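Local coordinates for V-type ATP synthase alpha chain (Nanoarchaeum equitans Kin4-M, PDB 5BN3), which is the A subunit of a V/A-type rotary ATPase, built round a P-loop nucleotide-binding domain, and holds ADP in this structure, at residues T202-L207 and L489-F494; A237-S242 and P265-P270. All coordinates share one frame; numbering follows the deposited sequence.

From the N terminus the chain first builds the beta-barrel and barrel-sandwich regions, then reaches 202-207 at the start of helix 205-210. After strand 218-222 and the P-loop comes helix 229-239, whose last turn and the loop after it, 237-242, meet 265-270; contact 2 thus closes a short loop holding strand 244-250 and helix 254-263, all within the nucleotide-binding domain. Contact 1 closes much later, when 489-494, leaving the end of helix 472-489 in the C-terminal helical region, comes back to 202-207. Contact 2 is nested inside this larger loop. Their centres lie about 14 Å apart, and they touch where Thr202 O packs on Trp239 CB at 3.5 Å.

Contact 1: residues T202-L207 and L489-F494; sequences TGTRVL and LQQDAF. With ADP (adenosine-5'-diphosphate), chain C.
Gln491 sends CG anti to its backbone N (chi1 -172°) and runs extended to the turn before helix 205-210, while Arg205, whose chain bends at chi3 (-74°) to set NE, stacks its guanidinium on the Gln491 amide, the planes 18° apart. An amide suits this place because it donates and accepts at once: Gln491 NE2 donates a hydrogen bond to a lone pair of Gly203 O (3.1 Å), and Gln491 OE1 accepts a nearly straight one from Arg205 N (3.0 Å). Gly203 has a positive phi, where a side chain would jam against the carbonyl O of Thr202. Gln491 OE1 also sits 3.7 Å above the centre of the Arg205 guanidinium. At the guanidinium edge Arg205 NH2 reaches Gln490 O at 2.9 Å; NE binds Phe488 O, and Asp498 supplies a salt bridge, probably offsetting the buried charge. A water accepts from Val206 N and donates to Leu489 O and Gln491 OE1; Val206 CG2 meets Leu489 CD2 at 4.2 Å. Gln491 O accepts from ADP N6 (3.0 Å) and Ala493 N donates to ADP N1 (3.0 Å), a backbone grip on the adenine edge. Leu207 and Ala493 pack on helix 229-239 and Arg205 on helix 503-523, joining the nucleotide-binding domain to the C-terminal helices.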
loop_
_atom_site.group_PDB
_atom_site.type_symbol
_atom_site.label_atom_id
_atom_site.label_comp_id
_atom_site.label_asym_id
_atom_site.label_seq_id
_atom_site.Cartn_x
_atom_site.Cartn_y
_atom_site.Cartn_z
ATOM N N THR A 202 37.608 -3.678 15.230
ATOM C CA THR A 202 36.722 -4.806 15.508
ATOM C C THR A 202 37.399 -6.159 15.332
ATOM O O THR A 202 37.038 -7.133 15.993
ATOM C CB THR A 202 35.470 -4.767 14.607
ATOM O OG1 THR A 202 35.853 -4.935 13.236
ATOM C CG2 THR A 202 34.744 -3.446 14.765
ATOM N N GLY A 203 38.370 -6.223 14.428
ATOM C CA GLY A 203 38.981 -7.491 14.079
ATOM C C GLY A 203 38.326 -8.068 12.840
ATOM O O GLY A 203 38.730 -9.120 12.341
ATOM N N THR A 204 37.297 -7.376 12.356
ATOM C CA THR A 204 36.642 -7.726 11.100
ATOM C C THR A 204 37.054 -6.707 10.039
ATOM O O THR A 204 36.849 -5.505 10.213
ATOM C CB THR A 204 35.109 -7.744 11.251
ATOM O OG1 THR A 204 34.732 -8.760 12.190
ATOM C CG2 THR A 204 34.443 -8.033 9.913
ATOM N N ARG A 205 37.634 -7.197 8.944
ATOM C CA ARG A 205 38.252 -6.343 7.925
ATOM C C ARG A 205 37.332 -5.276 7.324
ATOM O O ARG A 205 37.701 -4.101 7.259
ATOM C CB ARG A 205 38.862 -7.204 6.807
ATOM C CG ARG A 205 40.061 -8.037 7.256
ATOM C CD ARG A 205 40.698 -8.795 6.096
ATOM N NE ARG A 205 39.893 -9.937 5.672
ATOM C CZ ARG A 205 39.984 -11.151 6.206
ATOM N NH1 ARG A 205 40.842 -11.382 7.188
ATOM N NH2 ARG A 205 39.216 -12.133 5.761
ATOM N N VAL A 206 36.145 -5.679 6.883
ATOM C CA VAL A 206 35.222 -4.739 6.250
ATOM C C VAL A 206 34.816 -3.622 7.214
ATOM O O VAL A 206 34.623 -2.476 6.808
ATOM C CB VAL A 206 33.982 -5.462 5.654
ATOM C CG1 VAL A 206 33.187 -6.182 6.743
ATOM C CG2 VAL A 206 33.099 -4.488 4.890
ATOM N N LEU A 207 34.730 -3.951 8.499
ATOM C CA LEU A 207 34.346 -2.963 9.506
ATOM C C LEU A 207 35.521 -2.105 9.968
ATOM O O LEU A 207 35.322 -1.024 10.516
ATOM C CB LEU A 207 33.696 -3.643 10.712
ATOM C CG LEU A 207 32.426 -4.454 10.459
ATOM C CD1 LEU A 207 31.748 -4.804 11.774
ATOM C CD2 LEU A 207 31.479 -3.689 9.557
ATOM N N LEU A 489 37.016 -8.931 1.693
ATOM C CA LEU A 489 35.735 -8.609 2.320
ATOM C C LEU A 489 35.152 -9.806 3.069
ATOM O O LEU A 489 34.717 -9.676 4.216
ATOM C CB LEU A 489 34.738 -8.091 1.281
ATOM C CG LEU A 489 35.141 -6.793 0.579
ATOM C CD1 LEU A 489 34.086 -6.357 -0.424
ATOM C CD2 LEU A 489 35.373 -5.707 1.604
ATOM N N GLN A 490 35.150 -10.968 2.424
ATOM C CA GLN A 490 34.666 -12.187 3.066
ATOM C C GLN A 490 35.575 -12.589 4.218
ATOM O O GLN A 490 36.802 -12.487 4.125
ATOM C CB GLN A 490 34.555 -13.331 2.052
ATOM C CG GLN A 490 33.360 -13.219 1.113
ATOM C CD GLN A 490 33.270 -14.377 0.136
ATOM O OE1 GLN A 490 33.815 -15.454 0.379
ATOM N NE2 GLN A 490 32.581 -14.157 -0.977
ATOM N N GLN A 491 34.963 -13.043 5.307
ATOM C CA GLN A 491 35.707 -13.450 6.492
ATOM C C GLN A 491 34.930 -14.522 7.251
ATOM O O GLN A 491 33.825 -14.273 7.741
ATOM C CB GLN A 491 35.990 -12.238 7.388
ATOM C CG GLN A 491 36.922 -12.529 8.558
ATOM C CD GLN A 491 37.453 -11.271 9.217
ATOM O OE1 GLN A 491 37.369 -10.176 8.657
ATOM N NE2 GLN A 491 38.006 -11.423 10.415
ATOM N N ASP A 492 35.510 -15.717 7.333
ATOM C CA ASP A 492 34.853 -16.861 7.960
ATOM C C ASP A 492 34.943 -16.765 9.482
ATOM O O ASP A 492 36.020 -16.902 10.063
ATOM C CB ASP A 492 35.493 -18.167 7.475
ATOM C CG ASP A 492 34.654 -19.391 7.796
ATOM O OD1 ASP A 492 33.758 -19.309 8.663
ATOM O OD2 ASP A 492 34.898 -20.449 7.181
ATOM N N ALA A 493 33.801 -16.537 10.124
ATOM C CA ALA A 493 33.746 -16.385 11.575
ATOM C C ALA A 493 34.058 -17.684 12.307
ATOM O O ALA A 493 34.372 -17.671 13.499
ATOM C CB ALA A 493 32.385 -15.878 11.986
ATOM N N PHE A 494 33.956 -18.802 11.597
ATOM C CA PHE A 494 34.122 -20.109 12.222
ATOM C C PHE A 494 35.313 -20.885 11.665
ATOM O O PHE A 494 35.351 -22.114 11.723
ATOM C CB PHE A 494 32.823 -20.910 12.115
ATOM C CG PHE A 494 31.614 -20.142 12.568
ATOM C CD1 PHE A 494 31.479 -19.764 13.896
ATOM C CD2 PHE A 494 30.625 -19.780 11.667
ATOM C CE1 PHE A 494 30.375 -19.046 14.320
ATOM C CE2 PHE A 494 29.515 -19.062 12.085
ATOM C CZ PHE A 494 29.391 -18.695 13.414
HETATM P PB ADP C . 20.646 -13.160 11.587
HETATM O O1B ADP C . 20.813 -11.950 10.705
HETATM O O2B ADP C . 21.054 -12.954 13.019
HETATM O O3B ADP C . 19.321 -13.856 11.405
HETATM P PA ADP C . 22.833 -15.019 11.809
HETATM O O1A ADP C . 23.812 -14.085 12.458
HETATM O O2A ADP C . 22.120 -16.051 12.644
HETATM O O3A ADP C . 21.748 -14.169 10.970
HETATM O "O5'" ADP C . 23.602 -15.779 10.617
HETATM C "C5'" ADP C . 22.868 -16.587 9.698
HETATM C "C4'" ADP C . 23.764 -17.684 9.135
HETATM O "O4'" ADP C . 24.861 -17.110 8.414
HETATM C "C3'" ADP C . 24.331 -18.520 10.269
HETATM O "O3'" ADP C . 24.047 -19.901 10.026
HETATM C "C2'" ADP C . 25.822 -18.264 10.235
HETATM O "O2'" ADP C . 26.563 -19.470 10.414
HETATM C "C1'" ADP C . 26.098 -17.663 8.868
HETATM N N9 ADP C . 27.126 -16.601 8.986
HETATM C C8 ADP C . 26.898 -15.298 9.236
HETATM N N7 ADP C . 28.062 -14.602 9.283
HETATM C C5 ADP C . 29.065 -15.470 9.055
HETATM C C6 ADP C . 30.541 -15.395 8.965
HETATM N N6 ADP C . 31.198 -14.217 9.129
HETATM N N1 ADP C . 31.205 -16.545 8.707
HETATM C C2 ADP C . 30.565 -17.719 8.540
HETATM N N3 ADP C . 29.230 -17.859 8.610
HETATM C C4 ADP C . 28.441 -16.787 8.859
HETATM O O HOH W 1 35.516 -8.702 6.680
#

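Contact 2: residues A237-S242 and P265-P270; sequences AKWADS and PKLKDP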
loop_
_atom_site.group_PDB
_atom_site.type_symbol
_atom_site.label_atom_id
_atom_site.label_comp_id
_atom_site.label_asym_id
_atom_site.label_seq_id
_atom_site.Cartn_x
_atom_site.Cartn_y
_atom_site.Cartn_z
ATOM N N ALA A 237 31.931 -8.692 19.534
ATOM C CA ALA A 237 32.040 -8.979 20.963
ATOM C C ALA A 237 33.278 -9.821 21.288
ATOM O O ALA A 237 33.864 -9.683 22.362
ATOM C CB ALA A 237 30.782 -9.667 21.456
ATOM N N LYS A 238 33.673 -10.687 20.356
ATOM C CA LYS A 238 34.854 -11.536 20.527
ATOM C C LYS A 238 36.166 -10.773 20.432
ATOM O O LYS A 238 36.984 -10.813 21.350
ATOM C CB LYS A 238 34.884 -12.634 19.457
ATOM C CG LYS A 238 34.061 -13.875 19.746
ATOM C CD LYS A 238 34.350 -14.936 18.687
ATOM C CE LYS A 238 33.203 -15.917 18.537
ATOM N NZ LYS A 238 33.421 -16.826 17.377
ATOM N N TRP A 239 36.372 -10.094 19.308
ATOM C CA TRP A 239 37.700 -9.582 18.965
ATOM C C TRP A 239 37.888 -8.070 19.060
ATOM O O TRP A 239 38.974 -7.570 18.771
ATOM C CB TRP A 239 38.091 -10.035 17.553
ATOM C CG TRP A 239 37.921 -11.507 17.287
ATOM C CD1 TRP A 239 37.254 -12.077 16.239
ATOM C CD2 TRP A 239 38.435 -12.592 18.072
ATOM N NE1 TRP A 239 37.319 -13.446 16.325
ATOM C CE2 TRP A 239 38.037 -13.789 17.441
ATOM C CE3 TRP A 239 39.190 -12.669 19.245
ATOM C CZ2 TRP A 239 38.371 -15.047 17.947
ATOM C CZ3 TRP A 239 39.518 -13.914 19.746
ATOM C CH2 TRP A 239 39.110 -15.085 19.099
ATOM N N ALA A 240 36.848 -7.335 19.445
ATOM C CA ALA A 240 36.956 -5.876 19.493
ATOM C C ALA A 240 38.045 -5.402 20.449
ATOM O O ALA A 240 38.230 -5.960 21.533
ATOM C CB ALA A 240 35.632 -5.240 19.865
ATOM N N ASP A 241 38.765 -4.369 20.026
ATOM C CA ASP A 241 39.758 -3.726 20.869
ATOM C C ASP A 241 39.000 -2.904 21.909
ATOM O O ASP A 241 38.603 -1.766 21.651
ATOM C CB ASP A 241 40.661 -2.840 20.011
ATOM C CG ASP A 241 41.912 -2.392 20.740
ATOM O OD1 ASP A 241 42.197 -2.925 21.833
ATOM O OD2 ASP A 241 42.616 -1.507 20.210
ATOM N N SER A 242 38.783 -3.498 23.079
ATOM C CA SER A 242 37.936 -2.894 24.105
ATOM C C SER A 242 38.262 -3.451 25.486
ATOM O O SER A 242 38.675 -4.606 25.612
ATOM C CB SER A 242 36.460 -3.148 23.775
ATOM O OG SER A 242 35.602 -2.470 24.675
ATOM N N PRO A 265 34.482 -18.762 27.138
ATOM C CA PRO A 265 35.489 -19.245 28.094
ATOM C C PRO A 265 36.649 -20.009 27.446
ATOM O O PRO A 265 37.684 -20.178 28.094
ATOM C CB PRO A 265 34.687 -20.188 28.997
ATOM C CG PRO A 265 33.301 -19.659 28.946
ATOM C CD PRO A 265 33.120 -19.177 27.531
ATOM N N LYS A 266 36.481 -20.460 26.204
ATOM C CA LYS A 266 37.530 -21.211 25.510
ATOM C C LYS A 266 38.433 -20.313 24.675
ATOM O O LYS A 266 39.497 -20.739 24.223
ATOM C CB LYS A 266 36.928 -22.261 24.575
ATOM C CG LYS A 266 35.965 -23.244 25.203
ATOM C CD LYS A 266 35.589 -24.299 24.168
ATOM C CE LYS A 266 34.237 -24.929 24.450
ATOM N NZ LYS A 266 33.783 -25.751 23.294
ATOM N N LEU A 267 37.997 -19.079 24.449
ATOM C CA LEU A 267 38.720 -18.167 23.569
ATOM C C LEU A 267 39.614 -17.215 24.351
ATOM O O LEU A 267 39.290 -16.825 25.474
ATOM C CB LEU A 267 37.740 -17.378 22.698
ATOM C CG LEU A 267 36.871 -18.223 21.765
ATOM C CD1 LEU A 267 35.870 -17.361 21.016
ATOM C CD2 LEU A 267 37.739 -18.995 20.788
ATOM N N LYS A 268 40.740 -16.843 23.750
ATOM C CA LYS A 268 41.717 -15.982 24.406
ATOM C C LYS A 268 41.781 -14.602 23.756
ATOM O O LYS A 268 41.849 -14.485 22.531
ATOM C CB LYS A 268 43.100 -16.640 24.374
ATOM C CG LYS A 268 43.171 -17.994 25.070
ATOM C CD LYS A 268 43.087 -17.840 26.583
ATOM C CE LYS A 268 43.065 -19.188 27.293
ATOM N NZ LYS A 268 41.782 -19.913 27.081
ATOM N N ASP A 269 41.754 -13.562 24.588
ATOM C CA ASP A 269 41.928 -12.185 24.135
ATOM C C ASP A 269 43.296 -12.051 23.473
ATOM O O ASP A 269 44.311 -12.411 24.066
ATOM C CB ASP A 269 41.825 -11.237 25.333
ATOM C CG ASP A 269 41.688 -9.774 24.935
ATOM O OD1 ASP A 269 42.165 -9.376 23.851
ATOM O OD2 ASP A 269 41.105 -9.008 25.731
ATOM N N PRO A 270 43.326 -11.549 22.229
ATOM C CA PRO A 270 44.593 -11.361 21.511
ATOM C C PRO A 270 45.412 -10.190 22.051
ATOM O O PRO A 270 46.501 -9.927 21.535
ATOM C CB PRO A 270 44.144 -11.062 20.073
ATOM C CG PRO A 270 42.727 -11.547 19.991
ATOM C CD PRO A 270 42.162 -11.324 21.357
#
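Leu267 rests its CD1 methyl on the methylenes of Lys238, 3.7 Å from Lys238 CD, and comes more loosely to the Trp239 indole, with Leu267 CD1 4.4 Å from Trp239 CH2. This is the better covered part: a branched apolar leucine can touch both neighbours, and the long methylene run of Lys238 offers apolar surface while NZ reaches on to Gln235 OE1. Lys238 CB lies over one face of the indole, offset toward its rim, and Lys268 O comes to the ring edge in its plane, 3.7 Å from Trp239 CZ3. Tryptophan suits this place because its six-membered ring takes the apolar contacts while NE1 bonds Ser499 OG. In the P-loop fold, helix 229-239 is the helix that follows the Walker A loop, so the contact joins the far end of that helix to the loop between helix 254-263 and strand 280-285. On the side toward solvent, the exposed Pro270 meets the indole roughly crosswise, Pro270 CG lying 3.8 Å from Trp239 CE3; its compact ring presents an apolar patch without needing a polar partner. Lys268, also exposed, points its CB away from 237-242, and its charged amine suits the solvent side.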